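Local atomic coordinates of Thiol:disulfide interchange protein (Proteus mirabilis, PDB entry 4OD7), a protein that probably introduces disulfide bonds into proteins folding in the periplasm, as a thioredoxin-fold dithiol oxidase of the DsbA family. Residues 37-41 / 90-94; 75-79 / 123-128; 61-65 / 138-143. The protein carries 1 engineered substitution. One frame throughout, in Å; residues are numbered along the deposited sequence.

Contact 1 of 3, residues 37-41 / 90-94; sequences QFSEV and SPALF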
ATOM      1  N   GLN A  37       4.511   4.340  -9.449  1.00 14.46           N
ATOM      2  CA  GLN A  37       3.722   5.192 -10.289  1.00 16.88           C
ATOM      3  C   GLN A  37       2.379   5.677  -9.606  1.00 15.35           C
ATOM      4  O   GLN A  37       2.052   6.829  -9.630  1.00 16.63           O
ATOM      5  CB  GLN A  37       3.403   4.409 -11.518  1.00 19.85           C
ATOM      6  CG  GLN A  37       4.142   4.614 -12.786  1.00 25.04           C
ATOM      7  CD  GLN A  37       3.791   5.925 -13.387  1.00 19.38           C
ATOM      8  OE1 GLN A  37       2.803   6.547 -13.073  1.00 21.57           O
ATOM      9  NE2 GLN A  37       4.591   6.345 -14.235  1.00 23.48           N
ATOM     10  N   PHE A  38       1.639   4.758  -8.999  1.00 14.72           N
ATOM     11  CA  PHE A  38       0.318   4.992  -8.383  1.00 16.61           C
ATOM     12  C   PHE A  38       0.414   5.938  -7.165  1.00 17.26           C
ATOM     13  O   PHE A  38      -0.366   6.875  -7.017  1.00 21.28           O
ATOM     14  CB  PHE A  38      -0.284   3.664  -7.935  1.00 18.93           C
ATOM     15  CG  PHE A  38      -1.796   3.686  -7.699  1.00 19.86           C
ATOM     16  CD1 PHE A  38      -2.711   3.509  -8.735  1.00 21.87           C
ATOM     17  CD2 PHE A  38      -2.289   3.863  -6.436  1.00 22.65           C
ATOM     18  CE1 PHE A  38      -4.039   3.494  -8.500  1.00 22.14           C
ATOM     19  CE2 PHE A  38      -3.667   3.832  -6.183  1.00 21.03           C
ATOM     20  CZ  PHE A  38      -4.522   3.659  -7.201  1.00 24.41           C
ATOM     21  N   SER A  39       1.363   5.665  -6.269  1.00 18.39           N
ATOM     22  CA  SER A  39       1.391   6.385  -5.015  1.00 18.64           C
ATOM     23  C   SER A  39       2.408   7.533  -4.991  1.00 22.48           C
ATOM     24  O   SER A  39       2.117   8.564  -4.400  1.00 29.56           O
ATOM     25  CB  SER A  39       1.698   5.408  -3.896  1.00 19.45           C
ATOM     26  OG  SER A  39       3.014   4.930  -3.985  1.00 22.77           O
ATOM     27  N   GLU A  40       3.571   7.408  -5.622  1.00 19.23           N
ATOM     28  CA  GLU A  40       4.610   8.437  -5.499  1.00 18.33           C
ATOM     29  C   GLU A  40       4.539   9.493  -6.564  1.00 22.11           C
ATOM     30  O   GLU A  40       4.890  10.641  -6.315  1.00 25.35           O
ATOM     31  CB  GLU A  40       6.010   7.829  -5.486  1.00 17.55           C
ATOM     32  CG  GLU A  40       6.372   6.925  -4.320  1.00 19.34           C
ATOM     33  CD  GLU A  40       6.490   7.720  -3.060  1.00 20.12           C
ATOM     34  OE1 GLU A  40       7.351   8.608  -3.095  1.00 24.69           O
ATOM     35  OE2 GLU A  40       5.836   7.470  -2.031  1.00 25.80           O
ATOM     36  N   VAL A  41       4.078   9.120  -7.755  1.00 24.00           N
ATOM     37  CA  VAL A  41       3.961  10.068  -8.888  1.00 23.52           C
ATOM     38  C   VAL A  41       2.538  10.634  -8.972  1.00 24.22           C
ATOM     39  O   VAL A  41       2.344  11.841  -8.886  1.00 25.58           O
ATOM     40  CB  VAL A  41       4.348   9.394 -10.264  1.00 18.70           C
ATOM     41  CG1 VAL A  41       4.242  10.404 -11.404  1.00 21.59           C
ATOM     42  CG2 VAL A  41       5.763   8.761 -10.211  1.00 18.07           C
ATOM     43  N   SER A  90       9.367   6.103   2.895  1.00 21.04           N
ATOM     44  CA  SER A  90       8.684   5.537   1.740  1.00 20.40           C
ATOM     45  C   SER A  90       9.343   5.992   0.417  1.00 19.55           C
ATOM     46  O   SER A  90       9.656   5.143  -0.404  1.00 20.42           O
ATOM     47  CB  SER A  90       7.201   5.879   1.771  1.00 18.94           C
ATOM     48  OG  SER A  90       6.553   5.325   0.651  1.00 22.94           O
ATOM     49  N   PRO A  91       9.560   7.311   0.195  1.00 20.42           N
ATOM     50  CA  PRO A  91      10.235   7.679  -1.043  1.00 18.91           C
ATOM     51  C   PRO A  91      11.628   7.057  -1.210  1.00 18.94           C
ATOM     52  O   PRO A  91      12.007   6.618  -2.306  1.00 18.11           O
ATOM     53  CB  PRO A  91      10.294   9.193  -0.939  1.00 22.30           C
ATOM     54  CG  PRO A  91       9.188   9.556  -0.059  1.00 18.53           C
ATOM     55  CD  PRO A  91       9.128   8.509   0.934  1.00 17.55           C
ATOM     56  N   ALA A  92      12.372   6.974  -0.105  1.00 22.51           N
ATOM     57  CA  ALA A  92      13.761   6.429  -0.129  1.00 23.37           C
ATOM     58  C   ALA A  92      13.822   4.919  -0.395  1.00 17.59           C
ATOM     59  O   ALA A  92      14.773   4.414  -1.011  1.00 17.49           O
ATOM     60  CB  ALA A  92      14.507   6.748   1.218  1.00 19.30           C
ATOM     61  N   LEU A  93      12.802   4.207   0.058  1.00 17.16           N
ATOM     62  CA  LEU A  93      12.745   2.786  -0.125  1.00 14.44           C
ATOM     63  C   LEU A  93      12.379   2.486  -1.561  1.00 13.10           C
ATOM     64  O   LEU A  93      12.952   1.612  -2.171  1.00 15.43           O
ATOM     65  CB  LEU A  93      11.739   2.188   0.825  1.00 11.37           C
ATOM     66  CG  LEU A  93      12.142   2.185   2.312  1.00 11.89           C
ATOM     67  CD1 LEU A  93      10.963   1.769   3.084  1.00 13.86           C
ATOM     68  CD2 LEU A  93      13.323   1.303   2.652  1.00 13.80           C
ATOM     69  N   PHE A  94      11.417   3.208  -2.096  1.00 12.07           N
ATOM     70  CA  PHE A  94      11.121   3.065  -3.528  1.00 18.74           C
ATOM     71  C   PHE A  94      12.365   3.391  -4.360  1.00 18.06           C
ATOM     72  O   PHE A  94      12.749   2.643  -5.225  1.00 17.92           O
ATOM     73  CB  PHE A  94       9.982   3.990  -3.972  1.00 17.83           C
ATOM     74  CG  PHE A  94       8.613   3.416  -3.798  1.00 15.63           C
ATOM     75  CD1 PHE A  94       8.212   2.303  -4.492  1.00 16.46           C
ATOM     76  CD2 PHE A  94       7.711   4.027  -2.948  1.00 17.84           C
ATOM     77  CE1 PHE A  94       6.924   1.791  -4.319  1.00 16.20           C
ATOM     78  CE2 PHE A  94       6.428   3.524  -2.776  1.00 18.55           C
ATOM     79  CZ  PHE A  94       6.036   2.406  -3.466  1.00 12.39           C
TER
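Two helices, 33-41 and 86-99, meet here through a few side chains rather than along their backbones. The local axes stay 11.2 Å apart and cross at -130°, and the nearest CA atoms, those of E40 and P91, are 7.2 Å from each other. Only 163 Å² is buried between the segments, and no hydrogen bond joins them, so E40 and F94 do most of the spanning.

The apolar part of the contact is built on F94. Its ring reaches back toward helix 33-41, and the methylene CG of E40 rests against its CD2 at 3.5 Å. S39 lies next to the same ring, with OG 3.9 Å from CE2 of F94; that hydroxyl is hydrogen-bonded to the backbone O of C35, one turn earlier, so it can sit beside an aromatic ring with its polar need met. F94 also packs edge-to-face on F30 and meets the ring of Y36.

The polar part belongs to the carboxylate of E40. Bent by m rotamers at chi1 and chi2, the side chain still reaches across and places OE2 3.5 Å from OG of S90 and OE1 3.7 Å from CA of P91, which are van der Waals approaches.

Helix 33-41 begins at the redox-active motif and contains C35 in its first turn; the partner position holds S32, an engineered serine, so the disulfide is absent. Helix 86-99 belongs to the helical insertion. A junction between the active-site helix of the thioredoxin fold and this inserted helical domain is characteristic of DsbA.

Contact 2 of 3, residues 75-79 / 123-128; sequences RAWAV and YDAAIN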
ATOM      1  N   ARG A  75       8.795  -6.344   6.391  1.00 14.98           N
ATOM      2  CA  ARG A  75       9.213  -6.010   7.762  1.00 15.47           C
ATOM      3  C   ARG A  75       9.664  -4.540   7.866  1.00 13.60           C
ATOM      4  O   ARG A  75       9.310  -3.875   8.807  1.00 13.63           O
ATOM      5  CB  ARG A  75      10.314  -6.944   8.238  1.00 15.56           C
ATOM      6  CG  ARG A  75      10.754  -6.695   9.703  1.00 13.56           C
ATOM      7  CD  ARG A  75      11.586  -7.894  10.184  1.00 17.68           C
ATOM      8  NE  ARG A  75      10.784  -9.109  10.358  1.00 15.58           N
ATOM      9  CZ  ARG A  75      10.087  -9.415  11.433  1.00 14.86           C
ATOM     10  NH1 ARG A  75      10.079  -8.629  12.500  1.00 15.27           N
ATOM     11  NH2 ARG A  75       9.399 -10.532  11.445  1.00 19.18           N
ATOM     12  N   ALA A  76      10.396  -4.042   6.864  1.00 13.51           N
ATOM     13  CA  ALA A  76      10.783  -2.633   6.768  1.00 13.02           C
ATOM     14  C   ALA A  76       9.555  -1.744   6.848  1.00 13.03           C
ATOM     15  O   ALA A  76       9.556  -0.721   7.511  1.00 11.18           O
ATOM     16  CB  ALA A  76      11.519  -2.372   5.457  1.00 11.76           C
ATOM     17  N   TRP A  77       8.513  -2.117   6.135  1.00 12.52           N
ATOM     18  CA  TRP A  77       7.335  -1.292   6.126  1.00 12.87           C
ATOM     19  C   TRP A  77       6.678  -1.325   7.517  1.00 12.33           C
ATOM     20  O   TRP A  77       6.194  -0.314   7.990  1.00 13.26           O
ATOM     21  CB  TRP A  77       6.350  -1.744   5.063  1.00 13.84           C
ATOM     22  CG  TRP A  77       5.112  -0.855   4.973  1.00 10.74           C
ATOM     23  CD1 TRP A  77       3.839  -1.239   5.130  1.00 12.20           C
ATOM     24  CD2 TRP A  77       5.075   0.553   4.714  1.00 11.62           C
ATOM     25  NE1 TRP A  77       3.002  -0.186   4.974  1.00 14.46           N
ATOM     26  CE2 TRP A  77       3.734   0.935   4.711  1.00 14.56           C
ATOM     27  CE3 TRP A  77       6.047   1.521   4.461  1.00 13.87           C
ATOM     28  CZ2 TRP A  77       3.328   2.252   4.476  1.00 15.55           C
ATOM     29  CZ3 TRP A  77       5.635   2.835   4.210  1.00 17.60           C
ATOM     30  CH2 TRP A  77       4.302   3.181   4.231  1.00 16.70           C
ATOM     31  N   ALA A  78       6.662  -2.496   8.148  1.00 12.84           N
ATOM     32  CA  ALA A  78       6.202  -2.611   9.545  1.00 13.02           C
ATOM     33  C   ALA A  78       7.021  -1.685  10.487  1.00 10.50           C
ATOM     34  O   ALA A  78       6.492  -1.166  11.424  1.00 11.04           O
ATOM     35  CB  ALA A  78       6.258  -4.046  10.021  1.00 13.83           C
ATOM     36  N   VAL A  79       8.341  -1.625  10.303  1.00 14.26           N
ATOM     37  CA  VAL A  79       9.184  -0.722  11.089  1.00 13.79           C
ATOM     38  C   VAL A  79       8.767   0.727  10.832  1.00 14.51           C
ATOM     39  O   VAL A  79       8.716   1.537  11.752  1.00 15.90           O
ATOM     40  CB  VAL A  79      10.674  -0.938  10.780  1.00 12.30           C
ATOM     41  CG1 VAL A  79      11.534   0.145  11.450  1.00 11.58           C
ATOM     42  CG2 VAL A  79      11.095  -2.319  11.252  1.00 13.90           C
ATOM     43  N   TYR A 123      15.657   1.919  15.377  1.00 20.18           N
ATOM     44  CA  TYR A 123      15.491   0.935  14.355  1.00 16.12           C
ATOM     45  C   TYR A 123      15.868  -0.399  14.934  1.00 16.74           C
ATOM     46  O   TYR A 123      15.152  -1.344  14.749  1.00 16.16           O
ATOM     47  CB  TYR A 123      16.332   1.271  13.119  1.00 16.70           C
ATOM     48  CG  TYR A 123      16.134   0.314  11.958  1.00 18.49           C
ATOM     49  CD1 TYR A 123      15.226   0.594  10.936  1.00 18.18           C
ATOM     50  CD2 TYR A 123      16.839  -0.871  11.886  1.00 19.74           C
ATOM     51  CE1 TYR A 123      15.053  -0.292   9.859  1.00 17.91           C
ATOM     52  CE2 TYR A 123      16.656  -1.765  10.828  1.00 17.81           C
ATOM     53  CZ  TYR A 123      15.763  -1.475   9.817  1.00 14.44           C
ATOM     54  OH  TYR A 123      15.600  -2.350   8.760  1.00 17.74           O
ATOM     55  N   ASP A 124      16.982  -0.484  15.653  1.00 17.17           N
ATOM     56  CA  ASP A 124      17.427  -1.786  16.155  1.00 16.97           C
ATOM     57  C   ASP A 124      16.497  -2.364  17.195  1.00 16.08           C
ATOM     58  O   ASP A 124      16.384  -3.590  17.313  1.00 16.26           O
ATOM     59  CB  ASP A 124      18.831  -1.695  16.728  1.00 19.49           C
ATOM     60  CG  ASP A 124      19.890  -1.453  15.650  1.00 21.53           C
ATOM     61  OD1 ASP A 124      19.596  -1.747  14.449  1.00 21.72           O
ATOM     62  OD2 ASP A 124      21.018  -1.003  16.033  1.00 22.40           O
ATOM     63  N   ALA A 125      15.864  -1.472  17.948  1.00 18.27           N
ATOM     64  CA  ALA A 125      14.895  -1.862  18.975  1.00 17.99           C
ATOM     65  C   ALA A 125      13.610  -2.350  18.322  1.00 16.18           C
ATOM     66  O   ALA A 125      13.063  -3.380  18.682  1.00 15.97           O
ATOM     67  CB  ALA A 125      14.603  -0.687  19.896  1.00 21.05           C
ATOM     68  N   ALA A 126      13.193  -1.636  17.291  1.00 15.80           N
ATOM     69  CA  ALA A 126      11.922  -1.904  16.627  1.00 16.95           C
ATOM     70  C   ALA A 126      11.936  -3.161  15.742  1.00 15.59           C
ATOM     71  O   ALA A 126      10.946  -3.848  15.691  1.00 16.84           O
ATOM     72  CB  ALA A 126      11.491  -0.665  15.798  1.00 18.71           C
ATOM     73  N   ILE A 127      13.031  -3.442  15.029  1.00 14.99           N
ATOM     74  CA  ILE A 127      12.990  -4.336  13.869  1.00 15.02           C
ATOM     75  C   ILE A 127      12.500  -5.764  14.209  1.00 15.77           C
ATOM     76  O   ILE A 127      11.802  -6.366  13.399  1.00 15.98           O
ATOM     77  CB  ILE A 127      14.367  -4.416  13.160  1.00 15.56           C
ATOM     78  CG1 ILE A 127      14.256  -5.270  11.913  1.00 14.86           C
ATOM     79  CG2 ILE A 127      15.454  -4.932  14.112  1.00 20.92           C
ATOM     80  CD1 ILE A 127      15.463  -5.281  11.103  1.00 17.18           C
ATOM     81  N   ASN A 128      12.830  -6.290  15.397  1.00 16.88           N
ATOM     82  CA  ASN A 128      12.315  -7.595  15.803  1.00 16.74           C
ATOM     83  C   ASN A 128      11.428  -7.491  17.053  1.00 16.04           C
ATOM     84  O   ASN A 128      11.180  -8.471  17.762  1.00 17.16           O
ATOM     85  CB  ASN A 128      13.460  -8.547  16.053  1.00 16.93           C
ATOM     86  CG  ASN A 128      14.223  -8.862  14.786  1.00 18.60           C
ATOM     87  OD1 ASN A 128      13.649  -9.282  13.787  1.00 19.29           O
ATOM     88  ND2 ASN A 128      15.519  -8.606  14.803  1.00 17.54           N
TER
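This is a partly buried contact within the helical part of the protein, joining helix 70-83 to residues 123-128, the last part of helix 120-126 and the residues that follow. V79 is its apolar centre. One methyl, CG1, lies 3.8 Å from CD1 of Y123 and 4.4 Å from CB of A126, while the other, CG2, is 3.8 Å from CA of I127. F113 of helix 106-115 packs against both V79 and Y123, continuing this apolar cluster.

One turn before V79, R75 extends along the flank of I127, CD to CG1 4.1 Å, and donates a hydrogen bond from NH1 to the backbone O of I127 at 3.0 Å. The same NH1 is also bonded to OD1 of N133, so the guanidinium links I127 to the first turn of helix 130-145. OD1 of N128 lies over one face of the guanidinium, 3.9 Å from NH1.

With an arginine-to-carbonyl bond beside a small apolar cluster, the contact joins two helices of the helical domain inserted into the thioredoxin fold, as is characteristic of DsbA proteins.

Contact 3 of 3, residues 61-65 / 138-143; sequences YHVDF and QQQNAV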
ATOM      1  N   TYR A  61      -0.672  -2.133   3.519  1.00 14.85           N
ATOM      2  CA  TYR A  61       0.111  -3.345   3.750  1.00 14.94           C
ATOM      3  C   TYR A  61       1.070  -3.621   2.606  1.00 15.02           C
ATOM      4  O   TYR A  61       0.730  -3.422   1.445  1.00 14.14           O
ATOM      5  CB  TYR A  61      -0.811  -4.533   3.931  1.00 15.53           C
ATOM      6  CG  TYR A  61      -1.738  -4.444   5.144  1.00 16.56           C
ATOM      7  CD1 TYR A  61      -1.391  -3.714   6.279  1.00 15.14           C
ATOM      8  CD2 TYR A  61      -2.980  -5.091   5.133  1.00 16.51           C
ATOM      9  CE1 TYR A  61      -2.278  -3.651   7.381  1.00 14.77           C
ATOM     10  CE2 TYR A  61      -3.843  -5.034   6.200  1.00 15.30           C
ATOM     11  CZ  TYR A  61      -3.505  -4.313   7.303  1.00 17.38           C
ATOM     12  OH  TYR A  61      -4.416  -4.294   8.333  1.00 23.64           O
ATOM     13  N   HIS A  62       2.264  -4.097   2.951  1.00 17.03           N
ATOM     14  CA  HIS A  62       3.275  -4.484   1.974  1.00 14.43           C
ATOM     15  C   HIS A  62       3.174  -6.000   1.689  1.00 16.72           C
ATOM     16  O   HIS A  62       2.794  -6.826   2.565  1.00 16.00           O
ATOM     17  CB  HIS A  62       4.667  -4.122   2.472  1.00 12.78           C
ATOM     18  CG  HIS A  62       5.736  -4.288   1.436  1.00 13.16           C
ATOM     19  ND1 HIS A  62       6.358  -5.489   1.184  1.00 13.29           N
ATOM     20  CD2 HIS A  62       6.304  -3.388   0.601  1.00 12.78           C
ATOM     21  CE1 HIS A  62       7.262  -5.325   0.229  1.00 14.32           C
ATOM     22  NE2 HIS A  62       7.248  -4.059  -0.143  1.00 13.59           N
ATOM     23  N   VAL A  63       3.445  -6.349   0.433  1.00 12.68           N
ATOM     24  CA  VAL A  63       3.361  -7.730   0.019  1.00 14.21           C
ATOM     25  C   VAL A  63       4.757  -8.385  -0.083  1.00 15.45           C
ATOM     26  O   VAL A  63       5.729  -7.756  -0.421  1.00 16.75           O
ATOM     27  CB  VAL A  63       2.624  -7.850  -1.344  1.00 16.03           C
ATOM     28  CG1 VAL A  63       1.219  -7.196  -1.290  1.00 13.60           C
ATOM     29  CG2 VAL A  63       3.464  -7.281  -2.475  1.00 14.94           C
ATOM     30  N   ASP A  64       4.821  -9.683   0.182  1.00 18.32           N
ATOM     31  CA  ASP A  64       6.079 -10.403   0.209  1.00 18.21           C
ATOM     32  C   ASP A  64       6.484 -10.895  -1.138  1.00 17.86           C
ATOM     33  O   ASP A  64       7.648 -11.224  -1.332  1.00 20.52           O
ATOM     34  CB  ASP A  64       5.999 -11.630   1.112  1.00 22.10           C
ATOM     35  CG  ASP A  64       5.886 -11.310   2.581  1.00 22.37           C
ATOM     36  OD1 ASP A  64       5.963 -10.138   3.009  1.00 20.90           O
ATOM     37  OD2 ASP A  64       5.659 -12.285   3.314  1.00 24.43           O
ATOM     38  N   PHE A  65       5.525 -10.970  -2.059  1.00 19.15           N
ATOM     39  CA  PHE A  65       5.686 -11.830  -3.223  1.00 22.33           C
ATOM     40  C   PHE A  65       6.418 -11.206  -4.407  1.00 21.80           C
ATOM     41  O   PHE A  65       6.697 -11.901  -5.375  1.00 23.39           O
ATOM     42  CB  PHE A  65       4.325 -12.416  -3.694  1.00 23.94           C
ATOM     43  CG  PHE A  65       3.226 -11.403  -3.984  1.00 19.87           C
ATOM     44  CD1 PHE A  65       3.174 -10.716  -5.170  1.00 19.66           C
ATOM     45  CD2 PHE A  65       2.202 -11.220  -3.092  1.00 19.86           C
ATOM     46  CE1 PHE A  65       2.169  -9.830  -5.423  1.00 18.78           C
ATOM     47  CE2 PHE A  65       1.198 -10.329  -3.346  1.00 20.27           C
ATOM     48  CZ  PHE A  65       1.172  -9.640  -4.520  1.00 20.02           C
ATOM     49  N   GLN A 138       0.142  -9.239  10.534  1.00 18.16           N
ATOM     50  CA  GLN A 138      -1.057  -8.544  10.081  1.00 19.19           C
ATOM     51  C   GLN A 138      -1.098  -8.389   8.565  1.00 17.87           C
ATOM     52  O   GLN A 138      -2.153  -8.541   7.959  1.00 19.37           O
ATOM     53  CB  GLN A 138      -1.134  -7.158  10.680  1.00 16.46           C
ATOM     54  CG  GLN A 138      -2.459  -6.500  10.350  1.00 18.70           C
ATOM     55  CD  GLN A 138      -2.776  -5.345  11.271  1.00 19.46           C
ATOM     56  OE1 GLN A 138      -3.553  -5.483  12.199  1.00 23.22           O
ATOM     57  NE2 GLN A 138      -2.176  -4.184  10.999  1.00 20.72           N
ATOM     58  N   GLN A 139       0.044  -8.024   7.995  1.00 15.49           N
ATOM     59  CA  GLN A 139       0.191  -7.826   6.547  1.00 13.55           C
ATOM     60  C   GLN A 139       0.050  -9.117   5.753  1.00 15.87           C
ATOM     61  O   GLN A 139      -0.720  -9.215   4.791  1.00 16.38           O
ATOM     62  CB  GLN A 139       1.534  -7.192   6.281  1.00 13.59           C
ATOM     63  CG  GLN A 139       1.585  -5.782   6.769  1.00 13.49           C
ATOM     64  CD  GLN A 139       2.929  -5.133   6.551  1.00 15.11           C
ATOM     65  OE1 GLN A 139       3.199  -4.570   5.485  1.00 15.51           O
ATOM     66  NE2 GLN A 139       3.781  -5.189   7.571  1.00 16.41           N
ATOM     67  N   GLN A 140       0.798 -10.117   6.201  1.00 16.83           N
ATOM     68  CA  GLN A 140       0.875 -11.389   5.542  1.00 20.35           C
ATOM     69  C   GLN A 140      -0.478 -12.068   5.526  1.00 19.81           C
ATOM     70  O   GLN A 140      -0.838 -12.657   4.543  1.00 22.80           O
ATOM     71  CB  GLN A 140       1.877 -12.268   6.261  1.00 21.47           C
ATOM     72  CG  GLN A 140       3.329 -11.800   6.205  1.00 20.48           C
ATOM     73  CD  GLN A 140       4.214 -12.663   7.107  1.00 23.45           C
ATOM     74  OE1 GLN A 140       3.778 -13.099   8.189  1.00 23.57           O
ATOM     75  NE2 GLN A 140       5.455 -12.915   6.682  1.00 24.18           N
ATOM     76  N   ASN A 141      -1.217 -11.979   6.632  1.00 20.19           N
ATOM     77  CA  ASN A 141      -2.570 -12.539   6.736  1.00 20.31           C
ATOM     78  C   ASN A 141      -3.562 -11.798   5.920  1.00 22.15           C
ATOM     79  O   ASN A 141      -4.502 -12.397   5.434  1.00 23.59           O
ATOM     80  CB  ASN A 141      -3.090 -12.503   8.162  1.00 23.61           C
ATOM     81  CG  ASN A 141      -2.405 -13.459   9.071  1.00 23.47           C
ATOM     82  OD1 ASN A 141      -2.381 -13.230  10.267  1.00 26.87           O
ATOM     83  ND2 ASN A 141      -1.874 -14.549   8.538  1.00 27.27           N
ATOM     84  N   ALA A 142      -3.372 -10.481   5.805  1.00 22.30           N
ATOM     85  CA  ALA A 142      -4.256  -9.655   4.980  1.00 24.01           C
ATOM     86  C   ALA A 142      -4.131  -9.974   3.524  1.00 18.13           C
ATOM     87  O   ALA A 142      -5.120 -10.060   2.833  1.00 20.52           O
ATOM     88  CB  ALA A 142      -3.957  -8.145   5.189  1.00 19.82           C
ATOM     89  N   VAL A 143      -2.905 -10.171   3.071  1.00 20.75           N
ATOM     90  CA  VAL A 143      -2.661 -10.520   1.676  1.00 21.84           C
ATOM     91  C   VAL A 143      -3.324 -11.854   1.355  1.00 26.60           C
ATOM     92  O   VAL A 143      -3.923 -12.013   0.298  1.00 31.51           O
ATOM     93  CB  VAL A 143      -1.172 -10.475   1.378  1.00 22.31           C
ATOM     94  CG1 VAL A 143      -0.817 -11.158   0.059  1.00 23.44           C
ATOM     95  CG2 VAL A 143      -0.744  -8.996   1.361  1.00 21.76           C
TER
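The backbone N of H62 donates a 2.7 Å hydrogen bond to OE1 of Q139, nearly straight at 166°. Strand 58-62 is an edge of the sheet, and a helix side chain here takes up one of its amides. NE2 of Q139 is bonded to the backbone O of L135. A weak hydrogen bond, 3.4 Å from NE2 of Q140 to OD2 of D64, extends the polar link beyond the strand; the other carboxylate oxygen of D64 is held by T74, which also binds ND1 of H62.

Around these bonds lies the packing. Y61 spreads its ring along helix 130-145, with CA of Q139 over one face and CD2 pressed to CB of A142 at 3.2 Å. V143, one turn on from Q139, packs with its CG2 3.8 Å from CG1 of V63 and its CG1 4.0 Å from CE2 of F65, at the ring edge. F65 also touches the backbone of the bound peptide.

One strong, buried backbone-to-amide bond thus joins helix to strand end, with a weak amide-to-carboxylate bond at the more exposed margin and aromatic and aliphatic groups filling the space around.

How the contacts relate
Contacts 1 and 3 lie on opposite sides of the chain's centre, their centres each about 10 Å from it, whereas that of contact 2 lies about 17 Å out. Contact 1, the smallest, is buried yet has no hydrogen bond across it; the partly buried contact 2 adds one arginine-to-carbonyl bond to apolar packing, and contact 3, also partly buried and the largest, uses glutamine side chains, one accepting from a strand amide, one bonding weakly to a carboxylate. Helix 70-83, part of contact 2, also packs on contact 3: W77 and A78 touch Q139, and W77 packs on H62. W77 reaches contact 1 as well, its CZ3 4.2 Å from CB of S90; contacts 1 and 3 do not touch.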